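Local structure of DUF2235 domain-containing protein (Pseudomonas aeruginosa, 4O5P) at residues A[11-16]-A[459-464]; A[236-241]-A[283-288]; A[242-247]-A[277-282]. The protein probably hydrolyses membrane phospholipids as an effector, Tle1, of the type VI secretion system, using an alpha/beta-hydrolase-like catalytic domain. All blocks are in the same frame, centred on the assembly; numbering follows the deposited sequence.

Interaction 1 (A[11-16]-A[459-464]); sequences APTHPV and AWQAQA
Gln461 reaches from helix 451-463 to the extended loop 11-16 and donates a hydrogen bond from NE2 to the backbone O of Ala11, 2.9 Å away. The bond is bent at the hydrogen (N-H...O 143°), although NE2 itself stands nearly along the C=O axis of Ala11; the oxygen is tilted from the amide plane of Gln461. CG of Gln461 also lies close to two carbonyl oxygens, 3.1 Å from Ala11 O and 3.7 Å from Pro12 O. The torsions explain the reach, since CG is anti to the backbone N (chi1 -166°) and the chain then bends at chi2, which carries CD to the neighbourhood of Thr13 N. The other end of the amide is used as well. A water donates to Gln461 OE1 at 2.6 Å and accepts from Thr13 OG1 at 3.0 Å, so both polar atoms of the amide link the helix to the loop, one directly and one through solvent. Next to this polar group, Ala11 CB meets the edge of the Trp460 indole, 4.3 Å from CZ3 and near the ring plane. Gln463 NE2, hydrogen-bonded to Trp460 O and to Glu476, lies over one face of that indole, offset toward its rim, and Trp460 NE1 is held by Glu476 as well. OD1 of Asn458, one residue before 459-464, accepts from His14 N, a further link between helix and loop. The loop leaves strand 7-10 beside strand 370-375, with helix 403-416 against Pro12 and His14, while helix 649-657 packs on Trp460.

Interaction 2 (A[236-241]-A[283-288]); sequences FSRGAA and VAAVGL
The guanidinium of Arg238 has Val283 CG1 over the centre of one face, 4.0 Å above the plane, and Ala285 O at its edge, in plane. Both NE, at 2.7 Å from Ala285 O, and NH2, at 2.9 Å from Ala285 O, donate to that single oxygen, a side-on grip that fixes the rotation of the group. The two bonds use the carbonyl differently: NE lies in its plane, whereas NH2 stands well above it. An extended run from CG to NE (chi2 165°, chi3 174°) carries the arginine across Val283, and CG passes 3.1 Å from Val283 O. NH1 is bonded outside the segments to Thr74, and Phe344 forms a cation-pi contact with the group. Arg238 follows Ser237 in a strand-to-helix turn that matches the GxSxG nucleophile elbow of alpha/beta hydrolases, and the positive phi of Ser237 (67°) is the strained backbone expected there. Its OG, anti to the backbone N, is hydrogen-bonded to His379, consistent with a Ser-His-Asp triad in which Ser237 would be the nucleophile. The backbone O of Ser237 also ties the loop to the helix start: Val283 N donates to it over 3.2 Å with an almost straight N-H, from above the carbonyl plane, and Ala241 N binds the same oxygen within the first helical turn. One turn into the helix, Ala241 CB sits 3.5 Å from Val283 O and 3.8 Å from Ala284 CB, and strand 294-299 packs against the loop, touching both Arg238 and Ala284.

Interaction 3 (A[242-247]-A[277-282]); sequences EARAFA and LGLFDT
Helix 238-254, which follows the presumed nucleophile elbow, packs here on strand 270-280 of the central sheet, its segment 242-247 running roughly antiparallel to strand 277-280 with an axis angle of 151° and a closest approach of 9.6 Å. Ala243 faces the strand, and its small CB meets two leucine methyls, Leu279 CD2 at 3.9 Å and Leu277 CD1 at 4.0 Å. These leucines are two residues apart and therefore project from the same side of the strand. Leu279 serves both helix residues, because its other methyl, CD1, comes within 3.6 Å of Arg244 CD. The arginine crosses obliquely over this leucine, its chain bent at chi3 (69°), which turns NE away from a straight run. Its NH1 then makes a weak hydrogen bond of 2.8 Å to Thr282 OG1, with the oxygen at the edge of the guanidinium and in its plane. Thr282 CB and CG2 also crowd NH1. The guanidinium is buried, and its stronger partners are backbone carbonyls: Asp347 O for NH1, Ser348 O for NH2 and Met306 O for NE. All three nitrogens are thus satisfied away from solvent. Beyond the strand end, Asp281 hydrogen-bonds His379 ND1 and forms a salt bridge with Arg685, consistent with its being the acid of a Ser-His-Asp triad. A helix that follows the nucleophile turn and packs on a neighbouring strand, in the parallel part of the sheet, whose end carries the presumed acid, is consistent with the core of an alpha/beta hydrolase, in which the helix after the nucleophile elbow covers the central sheet.

From the N terminus, the chain leaves strand 7-10 into the loop 11-16, which interaction 1 joins to helix 451-463, closing a loop of more than 440 residues that holds both other contacts. Within it, strand 225-236 turns into helix 238-254. Interaction 2 ties the start of that helix to the loop after strand 270-280, and interaction 3, nested inside, ties the following helical turns to the strand itself. These two touch, with Ser237 N probably hydrogen-bonded to Phe280 O and Ala240 CB against Thr282 OG1. Interaction 1 lies apart, its nearest atoms about 11 Å from those of interaction 3, and joins the loop after strand 7-10 to helix 451-463.

Interaction 1 (A[11-16]-A[459-464])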
ATOM      1  N   ALA A  11      14.853  -8.510 -10.420  1.00 16.03           N
ATOM      2  CA  ALA A  11      15.754  -7.492  -9.881  1.00 17.03           C
ATOM      3  C   ALA A  11      17.136  -7.586 -10.524  1.00 19.97           C
ATOM      4  O   ALA A  11      17.615  -8.682 -10.796  1.00 16.12           O
ATOM      5  CB  ALA A  11      15.888  -7.654  -8.388  1.00 17.46           C
ATOM      6  N   PRO A  12      17.773  -6.431 -10.779  1.00 16.71           N
ATOM      7  CA  PRO A  12      19.149  -6.481 -11.273  1.00 19.22           C
ATOM      8  C   PRO A  12      20.080  -6.935 -10.160  1.00 20.99           C
ATOM      9  O   PRO A  12      19.701  -6.880  -8.987  1.00 20.06           O
ATOM     10  CB  PRO A  12      19.442  -5.024 -11.652  1.00 22.83           C
ATOM     11  CG  PRO A  12      18.508  -4.208 -10.801  1.00 19.27           C
ATOM     12  CD  PRO A  12      17.256  -5.055 -10.681  1.00 17.80           C
ATOM     13  N   THR A  13      21.272  -7.393 -10.525  1.00 18.74           N
ATOM     14  CA  THR A  13      22.275  -7.798  -9.542  1.00 21.05           C
ATOM     15  C   THR A  13      22.645  -6.549  -8.760  1.00 18.88           C
ATOM     16  O   THR A  13      22.531  -5.441  -9.284  1.00 19.73           O
ATOM     17  CB  THR A  13      23.514  -8.372 -10.250  1.00 23.73           C
ATOM     18  OG1 THR A  13      24.414  -8.915  -9.282  1.00 25.19           O
ATOM     19  CG2 THR A  13      24.224  -7.283 -11.060  1.00 17.10           C
ATOM     20  N   HIS A  14      23.039  -6.698  -7.501  1.00 23.37           N
ATOM     21  CA  HIS A  14      23.391  -5.520  -6.717  1.00 23.31           C
ATOM     22  C   HIS A  14      24.893  -5.313  -6.768  1.00 25.13           C
ATOM     23  O   HIS A  14      25.637  -6.201  -6.354  1.00 24.25           O
ATOM     24  CB  HIS A  14      22.968  -5.654  -5.263  1.00 22.67           C
ATOM     25  CG  HIS A  14      23.414  -4.506  -4.415  1.00 23.76           C
ATOM     26  ND1 HIS A  14      22.789  -3.277  -4.444  1.00 21.37           N
ATOM     27  CD2 HIS A  14      24.450  -4.381  -3.551  1.00 24.45           C
ATOM     28  CE1 HIS A  14      23.412  -2.450  -3.621  1.00 22.57           C
ATOM     29  NE2 HIS A  14      24.422  -3.097  -3.065  1.00 25.36           N
ATOM     30  N   PRO A  15      25.340  -4.141  -7.258  1.00 25.61           N
ATOM     31  CA  PRO A  15      26.771  -3.944  -7.502  1.00 27.17           C
ATOM     32  C   PRO A  15      27.537  -3.886  -6.196  1.00 31.18           C
ATOM     33  O   PRO A  15      27.067  -3.247  -5.247  1.00 28.39           O
ATOM     34  CB  PRO A  15      26.826  -2.587  -8.197  1.00 25.34           C
ATOM     35  CG  PRO A  15      25.612  -1.879  -7.734  1.00 27.55           C
ATOM     36  CD  PRO A  15      24.554  -2.942  -7.597  1.00 23.54           C
ATOM     37  N   VAL A  16      28.692  -4.553  -6.166  1.00 36.04           N
ATOM     38  CA  VAL A  16      29.560  -4.619  -4.984  1.00 36.31           C
ATOM     39  C   VAL A  16      29.632  -3.304  -4.195  1.00 34.25           C
ATOM     40  O   VAL A  16      29.206  -3.242  -3.031  1.00 35.37           O
ATOM     41  CB  VAL A  16      30.972  -5.099  -5.385  1.00 33.39           C
ATOM     42  N   ALA A 459      22.742 -14.047  -4.619  1.00 18.61           N
ATOM     43  CA  ALA A 459      22.509 -15.485  -4.813  1.00 21.06           C
ATOM     44  C   ALA A 459      21.056 -15.702  -5.229  1.00 18.77           C
ATOM     45  O   ALA A 459      20.746 -16.465  -6.178  1.00 18.12           O
ATOM     46  CB  ALA A 459      22.835 -16.262  -3.551  1.00 18.53           C
ATOM     47  N   TRP A 460      20.157 -15.019  -4.523  1.00 17.76           N
ATOM     48  CA  TRP A 460      18.769 -15.042  -4.957  1.00 15.98           C
ATOM     49  C   TRP A 460      18.620 -14.550  -6.401  1.00 15.96           C
ATOM     50  O   TRP A 460      17.987 -15.197  -7.234  1.00 17.91           O
ATOM     51  CB  TRP A 460      17.884 -14.215  -4.028  1.00 15.55           C
ATOM     52  CG  TRP A 460      16.462 -14.289  -4.455  1.00 17.57           C
ATOM     53  CD1 TRP A 460      15.550 -15.247  -4.111  1.00 14.15           C
ATOM     54  CD2 TRP A 460      15.800 -13.412  -5.362  1.00 14.15           C
ATOM     55  NE1 TRP A 460      14.348 -14.997  -4.724  1.00 14.23           N
ATOM     56  CE2 TRP A 460      14.474 -13.870  -5.503  1.00 15.55           C
ATOM     57  CE3 TRP A 460      16.191 -12.259  -6.055  1.00 15.77           C
ATOM     58  CZ2 TRP A 460      13.534 -13.228  -6.311  1.00 13.91           C
ATOM     59  CZ3 TRP A 460      15.265 -11.626  -6.877  1.00 16.59           C
ATOM     60  CH2 TRP A 460      13.947 -12.108  -6.988  1.00 16.04           C
ATOM     61  N   GLN A 461      19.215 -13.405  -6.706  1.00 19.04           N
ATOM     62  CA  GLN A 461      19.032 -12.789  -8.006  1.00 18.06           C
ATOM     63  C   GLN A 461      19.485 -13.725  -9.112  1.00 17.61           C
ATOM     64  O   GLN A 461      18.838 -13.830 -10.159  1.00 14.04           O
ATOM     65  CB  GLN A 461      19.804 -11.480  -8.075  1.00 18.57           C
ATOM     66  CG  GLN A 461      19.425 -10.604  -9.255  1.00 16.81           C
ATOM     67  CD  GLN A 461      20.086 -11.022 -10.556  1.00 18.66           C
ATOM     68  OE1 GLN A 461      21.172 -11.609 -10.559  1.00 21.12           O
ATOM     69  NE2 GLN A 461      19.430 -10.722 -11.673  1.00 18.96           N
ATOM     70  N   ALA A 462      20.591 -14.416  -8.857  1.00 19.40           N
ATOM     71  CA  ALA A 462      21.178 -15.324  -9.831  1.00 18.45           C
ATOM     72  C   ALA A 462      20.383 -16.616 -10.033  1.00 19.37           C
ATOM     73  O   ALA A 462      20.396 -17.160 -11.140  1.00 18.85           O
ATOM     74  CB  ALA A 462      22.640 -15.623  -9.473  1.00 20.56           C
ATOM     75  N   GLN A 463      19.707 -17.124  -8.998  1.00 16.90           N
ATOM     76  CA  GLN A 463      18.901 -18.343  -9.211  1.00 18.33           C
ATOM     77  C   GLN A 463      17.530 -18.071  -9.822  1.00 18.15           C
ATOM     78  O   GLN A 463      16.865 -18.980 -10.326  1.00 17.30           O
ATOM     79  CB  GLN A 463      18.698 -19.126  -7.910  1.00 18.62           C
ATOM     80  CG  GLN A 463      17.927 -18.359  -6.825  1.00 18.40           C
ATOM     81  CD  GLN A 463      16.416 -18.460  -6.956  1.00 16.03           C
ATOM     82  OE1 GLN A 463      15.864 -19.511  -7.314  1.00 17.08           O
ATOM     83  NE2 GLN A 463      15.732 -17.354  -6.658  1.00 15.23           N
ATOM     84  N   ALA A 464      17.093 -16.821  -9.735  1.00 18.42           N
ATOM     85  CA  ALA A 464      15.761 -16.471 -10.181  1.00 17.55           C
ATOM     86  C   ALA A 464      15.679 -16.605 -11.692  1.00 19.29           C
ATOM     87  O   ALA A 464      16.645 -16.295 -12.405  1.00 19.79           O
ATOM     88  CB  ALA A 464      15.418 -15.054  -9.742  1.00 17.97           C
TER
HETATM   89  O   HOH W   1      23.313 -11.674  -9.157  1.00 22.78           O

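Interaction 2 (A[236-241]-A[283-288])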
ATOM      1  N   PHE A 236       4.685   3.469  -1.171  1.00 12.13           N
ATOM      2  CA  PHE A 236       4.826   2.035  -0.821  1.00 14.80           C
ATOM      3  C   PHE A 236       3.484   1.513  -0.337  1.00 12.14           C
ATOM      4  O   PHE A 236       2.796   2.198   0.426  1.00 13.80           O
ATOM      5  CB  PHE A 236       5.960   1.856   0.219  1.00 11.81           C
ATOM      6  CG  PHE A 236       5.933   0.559   1.014  1.00 16.85           C
ATOM      7  CD1 PHE A 236       5.662  -0.684   0.422  1.00 12.04           C
ATOM      8  CD2 PHE A 236       6.238   0.594   2.371  1.00 15.45           C
ATOM      9  CE1 PHE A 236       5.664  -1.852   1.197  1.00 14.02           C
ATOM     10  CE2 PHE A 236       6.257  -0.570   3.144  1.00 15.94           C
ATOM     11  CZ  PHE A 236       5.964  -1.788   2.561  1.00 12.65           C
ATOM     12  N   SER A 237       3.090   0.324  -0.804  1.00 13.36           N
ATOM     13  CA  SER A 237       1.892  -0.359  -0.270  1.00 13.67           C
ATOM     14  C   SER A 237       0.632   0.418  -0.623  1.00 11.37           C
ATOM     15  O   SER A 237       0.421   0.762  -1.771  1.00 12.89           O
ATOM     16  CB  SER A 237       1.997  -0.547   1.246  1.00 12.65           C
ATOM     17  OG  SER A 237       1.000  -1.457   1.737  1.00 14.86           O
ATOM     18  N   ARG A 238      -0.203   0.723   0.363  1.00 12.42           N
ATOM     19  CA  ARG A 238      -1.354   1.549   0.070  1.00 13.99           C
ATOM     20  C   ARG A 238      -0.920   2.948  -0.330  1.00 13.68           C
ATOM     21  O   ARG A 238      -1.676   3.682  -0.964  1.00 14.25           O
ATOM     22  CB  ARG A 238      -2.354   1.546   1.231  1.00 16.25           C
ATOM     23  CG  ARG A 238      -3.086   0.226   1.271  1.00 18.55           C
ATOM     24  CD  ARG A 238      -3.815  -0.029   2.550  1.00 21.67           C
ATOM     25  NE  ARG A 238      -4.597  -1.250   2.432  1.00 19.84           N
ATOM     26  CZ  ARG A 238      -4.208  -2.440   2.883  1.00 23.33           C
ATOM     27  NH1 ARG A 238      -3.031  -2.587   3.487  1.00 19.14           N
ATOM     28  NH2 ARG A 238      -5.003  -3.486   2.728  1.00 19.62           N
ATOM     29  N   GLY A 239       0.318   3.301  -0.015  1.00 13.36           N
ATOM     30  CA  GLY A 239       0.814   4.622  -0.369  1.00 13.60           C
ATOM     31  C   GLY A 239       1.233   4.609  -1.837  1.00 15.25           C
ATOM     32  O   GLY A 239       1.216   5.633  -2.508  1.00 15.14           O
ATOM     33  N   ALA A 240       1.594   3.431  -2.338  1.00 12.65           N
ATOM     34  CA  ALA A 240       1.828   3.262  -3.771  1.00 13.60           C
ATOM     35  C   ALA A 240       0.496   3.311  -4.521  1.00 12.79           C
ATOM     36  O   ALA A 240       0.388   3.918  -5.595  1.00 13.47           O
ATOM     37  CB  ALA A 240       2.565   1.947  -4.047  1.00 11.06           C
ATOM     38  N   ALA A 241      -0.526   2.674  -3.954  1.00 14.41           N
ATOM     39  CA  ALA A 241      -1.879   2.806  -4.502  1.00 13.41           C
ATOM     40  C   ALA A 241      -2.297   4.274  -4.562  1.00 16.04           C
ATOM     41  O   ALA A 241      -2.849   4.740  -5.579  1.00 16.36           O
ATOM     42  CB  ALA A 241      -2.878   2.003  -3.681  1.00 15.38           C
ATOM     43  N   VAL A 283      -0.347  -2.074  -3.009  1.00 14.81           N
ATOM     44  CA  VAL A 283      -1.492  -2.800  -2.444  1.00 15.37           C
ATOM     45  C   VAL A 283      -2.655  -1.840  -2.308  1.00 14.80           C
ATOM     46  O   VAL A 283      -2.539  -0.837  -1.626  1.00 15.61           O
ATOM     47  CB  VAL A 283      -1.178  -3.390  -1.061  1.00 13.42           C
ATOM     48  CG1 VAL A 283      -2.461  -3.960  -0.422  1.00 13.79           C
ATOM     49  CG2 VAL A 283      -0.083  -4.459  -1.174  1.00 11.11           C
ATOM     50  N   ALA A 284      -3.773  -2.133  -2.968  1.00 14.29           N
ATOM     51  CA  ALA A 284      -4.864  -1.160  -3.077  1.00 15.29           C
ATOM     52  C   ALA A 284      -6.087  -1.620  -2.314  1.00 16.47           C
ATOM     53  O   ALA A 284      -7.176  -1.037  -2.443  1.00 15.53           O
ATOM     54  CB  ALA A 284      -5.217  -0.924  -4.546  1.00 15.09           C
ATOM     55  N   ALA A 285      -5.888  -2.648  -1.496  1.00 13.60           N
ATOM     56  CA  ALA A 285      -6.995  -3.376  -0.879  1.00 18.11           C
ATOM     57  C   ALA A 285      -7.575  -2.632   0.291  1.00 17.45           C
ATOM     58  O   ALA A 285      -6.845  -1.987   1.050  1.00 20.55           O
ATOM     59  CB  ALA A 285      -6.528  -4.772  -0.406  1.00 15.08           C
ATOM     60  N   VAL A 286      -8.887  -2.744   0.444  1.00 15.21           N
ATOM     61  CA  VAL A 286      -9.541  -2.347   1.681  1.00 22.14           C
ATOM     62  C   VAL A 286      -8.904  -3.113   2.851  1.00 28.68           C
ATOM     63  O   VAL A 286      -8.502  -4.278   2.703  1.00 24.07           O
ATOM     64  CB  VAL A 286     -11.064  -2.610   1.608  1.00 22.40           C
ATOM     65  CG1 VAL A 286     -11.374  -4.110   1.638  1.00 22.36           C
ATOM     66  CG2 VAL A 286     -11.786  -1.871   2.710  1.00 25.36           C
ATOM     67  N   GLY A 287      -8.775  -2.436   3.994  1.00 31.81           N
ATOM     68  CA  GLY A 287      -8.112  -2.988   5.162  1.00 31.14           C
ATOM     69  C   GLY A 287      -9.076  -3.875   5.915  1.00 35.40           C
ATOM     70  O   GLY A 287     -10.001  -3.394   6.574  1.00 35.52           O
ATOM     71  N   LEU A 288      -8.843  -5.180   5.823  1.00 33.20           N
ATOM     72  CA  LEU A 288      -9.828  -6.153   6.236  1.00 32.98           C
ATOM     73  C   LEU A 288      -9.244  -7.143   7.239  1.00 37.75           C
ATOM     74  O   LEU A 288      -9.246  -8.352   6.996  1.00 35.66           O
ATOM     75  CB  LEU A 288     -10.317  -6.896   5.001  1.00 35.80           C
ATOM     76  CG  LEU A 288     -11.778  -7.296   4.977  1.00 41.62           C
ATOM     77  CD1 LEU A 288     -12.625  -6.047   4.842  1.00 35.64           C
ATOM     78  CD2 LEU A 288     -12.043  -8.291   3.854  1.00 35.74           C
TER

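Interaction 3 (A[242-247]-A[277-282])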
ATOM      1  N   GLU A 242      -2.044   4.994  -3.464  1.00 14.68           N
ATOM      2  CA  GLU A 242      -2.349   6.412  -3.385  1.00 16.75           C
ATOM      3  C   GLU A 242      -1.576   7.198  -4.426  1.00 14.62           C
ATOM      4  O   GLU A 242      -2.114   8.117  -5.015  1.00 14.75           O
ATOM      5  CB  GLU A 242      -2.035   6.967  -2.003  1.00 16.48           C
ATOM      6  CG  GLU A 242      -3.018   6.556  -0.899  1.00 15.42           C
ATOM      7  CD  GLU A 242      -2.329   6.536   0.436  1.00 15.46           C
ATOM      8  OE1 GLU A 242      -1.433   7.384   0.631  1.00 18.44           O
ATOM      9  OE2 GLU A 242      -2.646   5.671   1.280  1.00 16.80           O
ATOM     10  N   ALA A 243      -0.313   6.855  -4.646  1.00 16.50           N
ATOM     11  CA  ALA A 243       0.481   7.567  -5.660  1.00 16.61           C
ATOM     12  C   ALA A 243      -0.111   7.378  -7.045  1.00 15.00           C
ATOM     13  O   ALA A 243      -0.150   8.312  -7.858  1.00 17.13           O
ATOM     14  CB  ALA A 243       1.906   7.116  -5.640  1.00 12.28           C
ATOM     15  N   ARG A 244      -0.563   6.171  -7.324  1.00 15.41           N
ATOM     16  CA  ARG A 244      -1.118   5.880  -8.645  1.00 16.70           C
ATOM     17  C   ARG A 244      -2.439   6.604  -8.879  1.00 14.66           C
ATOM     18  O   ARG A 244      -2.658   7.218  -9.941  1.00 16.80           O
ATOM     19  CB  ARG A 244      -1.228   4.361  -8.825  1.00 17.57           C
ATOM     20  CG  ARG A 244       0.167   3.730  -8.829  1.00 12.21           C
ATOM     21  CD  ARG A 244       0.169   2.205  -8.657  1.00 12.96           C
ATOM     22  NE  ARG A 244      -0.365   1.478  -9.809  1.00 14.25           N
ATOM     23  CZ  ARG A 244      -0.166   0.180 -10.004  1.00 14.18           C
ATOM     24  NH1 ARG A 244       0.580  -0.495  -9.141  1.00 12.20           N
ATOM     25  NH2 ARG A 244      -0.695  -0.444 -11.052  1.00 15.45           N
ATOM     26  N   ALA A 245      -3.309   6.568  -7.871  1.00 14.41           N
ATOM     27  CA  ALA A 245      -4.542   7.343  -7.954  1.00 12.51           C
ATOM     28  C   ALA A 245      -4.232   8.840  -8.067  1.00 14.15           C
ATOM     29  O   ALA A 245      -4.834   9.538  -8.871  1.00 15.80           O
ATOM     30  CB  ALA A 245      -5.444   7.050  -6.750  1.00 13.58           C
ATOM     31  N   PHE A 246      -3.278   9.324  -7.274  1.00 15.25           N
ATOM     32  CA  PHE A 246      -2.796  10.706  -7.350  1.00 14.13           C
ATOM     33  C   PHE A 246      -2.396  11.085  -8.781  1.00 17.18           C
ATOM     34  O   PHE A 246      -2.843  12.097  -9.316  1.00 15.75           O
ATOM     35  CB  PHE A 246      -1.615  10.879  -6.387  1.00 15.78           C
ATOM     36  CG  PHE A 246      -0.844  12.167  -6.553  1.00 19.27           C
ATOM     37  CD1 PHE A 246       0.246  12.239  -7.429  1.00 17.90           C
ATOM     38  CD2 PHE A 246      -1.168  13.283  -5.800  1.00 15.36           C
ATOM     39  CE1 PHE A 246       0.962  13.408  -7.568  1.00 19.38           C
ATOM     40  CE2 PHE A 246      -0.450  14.465  -5.929  1.00 20.74           C
ATOM     41  CZ  PHE A 246       0.620  14.531  -6.820  1.00 20.54           C
ATOM     42  N   ALA A 247      -1.562  10.265  -9.405  1.00 14.95           N
ATOM     43  CA  ALA A 247      -1.124  10.513 -10.777  1.00 15.47           C
ATOM     44  C   ALA A 247      -2.314  10.637 -11.729  1.00 16.23           C
ATOM     45  O   ALA A 247      -2.368  11.584 -12.535  1.00 17.14           O
ATOM     46  CB  ALA A 247      -0.167   9.420 -11.244  1.00 14.06           C
ATOM     47  N   LEU A 277       7.868   8.298 -11.056  1.00 17.43           N
ATOM     48  CA  LEU A 277       6.926   7.671 -10.143  1.00 17.80           C
ATOM     49  C   LEU A 277       7.572   6.366  -9.648  1.00 15.02           C
ATOM     50  O   LEU A 277       7.771   5.424 -10.427  1.00 16.79           O
ATOM     51  CB  LEU A 277       5.610   7.391 -10.877  1.00 14.65           C
ATOM     52  CG  LEU A 277       4.433   6.755 -10.142  1.00 15.51           C
ATOM     53  CD1 LEU A 277       3.936   7.688  -9.026  1.00 13.57           C
ATOM     54  CD2 LEU A 277       3.333   6.464 -11.155  1.00 15.90           C
ATOM     55  N   GLY A 278       7.961   6.335  -8.377  1.00 15.21           N
ATOM     56  CA  GLY A 278       8.644   5.163  -7.835  1.00 17.16           C
ATOM     57  C   GLY A 278       7.771   4.431  -6.835  1.00 15.18           C
ATOM     58  O   GLY A 278       7.396   4.995  -5.807  1.00 13.48           O
ATOM     59  N   LEU A 279       7.478   3.165  -7.120  1.00 14.83           N
ATOM     60  CA  LEU A 279       6.517   2.401  -6.336  1.00 14.62           C
ATOM     61  C   LEU A 279       7.093   1.097  -5.771  1.00 13.52           C
ATOM     62  O   LEU A 279       7.786   0.344  -6.464  1.00 13.12           O
ATOM     63  CB  LEU A 279       5.297   2.070  -7.186  1.00 13.93           C
ATOM     64  CG  LEU A 279       4.695   3.195  -8.013  1.00 15.73           C
ATOM     65  CD1 LEU A 279       3.696   2.589  -8.989  1.00 15.53           C
ATOM     66  CD2 LEU A 279       4.052   4.230  -7.105  1.00 12.64           C
ATOM     67  N   PHE A 280       6.813   0.845  -4.498  1.00 14.34           N
ATOM     68  CA  PHE A 280       7.210  -0.400  -3.862  1.00 15.65           C
ATOM     69  C   PHE A 280       5.934  -1.196  -3.605  1.00 13.12           C
ATOM     70  O   PHE A 280       5.094  -0.748  -2.805  1.00 13.11           O
ATOM     71  CB  PHE A 280       7.870  -0.128  -2.502  1.00 14.08           C
ATOM     72  CG  PHE A 280       9.162   0.650  -2.567  1.00 15.20           C
ATOM     73  CD1 PHE A 280      10.382  -0.021  -2.640  1.00 15.56           C
ATOM     74  CD2 PHE A 280       9.167   2.038  -2.493  1.00 13.34           C
ATOM     75  CE1 PHE A 280      11.578   0.670  -2.666  1.00 15.28           C
ATOM     76  CE2 PHE A 280      10.369   2.746  -2.513  1.00 17.43           C
ATOM     77  CZ  PHE A 280      11.579   2.062  -2.604  1.00 16.05           C
ATOM     78  N   ASP A 281       5.772  -2.327  -4.300  1.00 12.10           N
ATOM     79  CA  ASP A 281       4.747  -3.345  -3.961  1.00 12.17           C
ATOM     80  C   ASP A 281       3.369  -2.769  -3.698  1.00 12.04           C
ATOM     81  O   ASP A 281       2.916  -2.774  -2.558  1.00 13.45           O
ATOM     82  CB  ASP A 281       5.196  -4.156  -2.734  1.00 13.56           C
ATOM     83  CG  ASP A 281       4.675  -5.572  -2.741  1.00 11.56           C
ATOM     84  OD1 ASP A 281       4.826  -6.252  -3.773  1.00 12.42           O
ATOM     85  OD2 ASP A 281       4.116  -6.025  -1.716  1.00 14.76           O
ATOM     86  N   THR A 282       2.714  -2.268  -4.753  1.00 12.77           N
ATOM     87  CA  THR A 282       1.407  -1.625  -4.641  1.00 13.97           C
ATOM     88  C   THR A 282       0.333  -2.539  -4.061  1.00 13.84           C
ATOM     89  O   THR A 282       0.118  -3.635  -4.576  1.00 14.18           O
ATOM     90  CB  THR A 282       0.891  -1.203  -6.017  1.00 12.25           C
ATOM     91  OG1 THR A 282       1.850  -0.350  -6.641  1.00 14.90           O
ATOM     92  CG2 THR A 282      -0.450  -0.480  -5.898  1.00 14.06           C
TER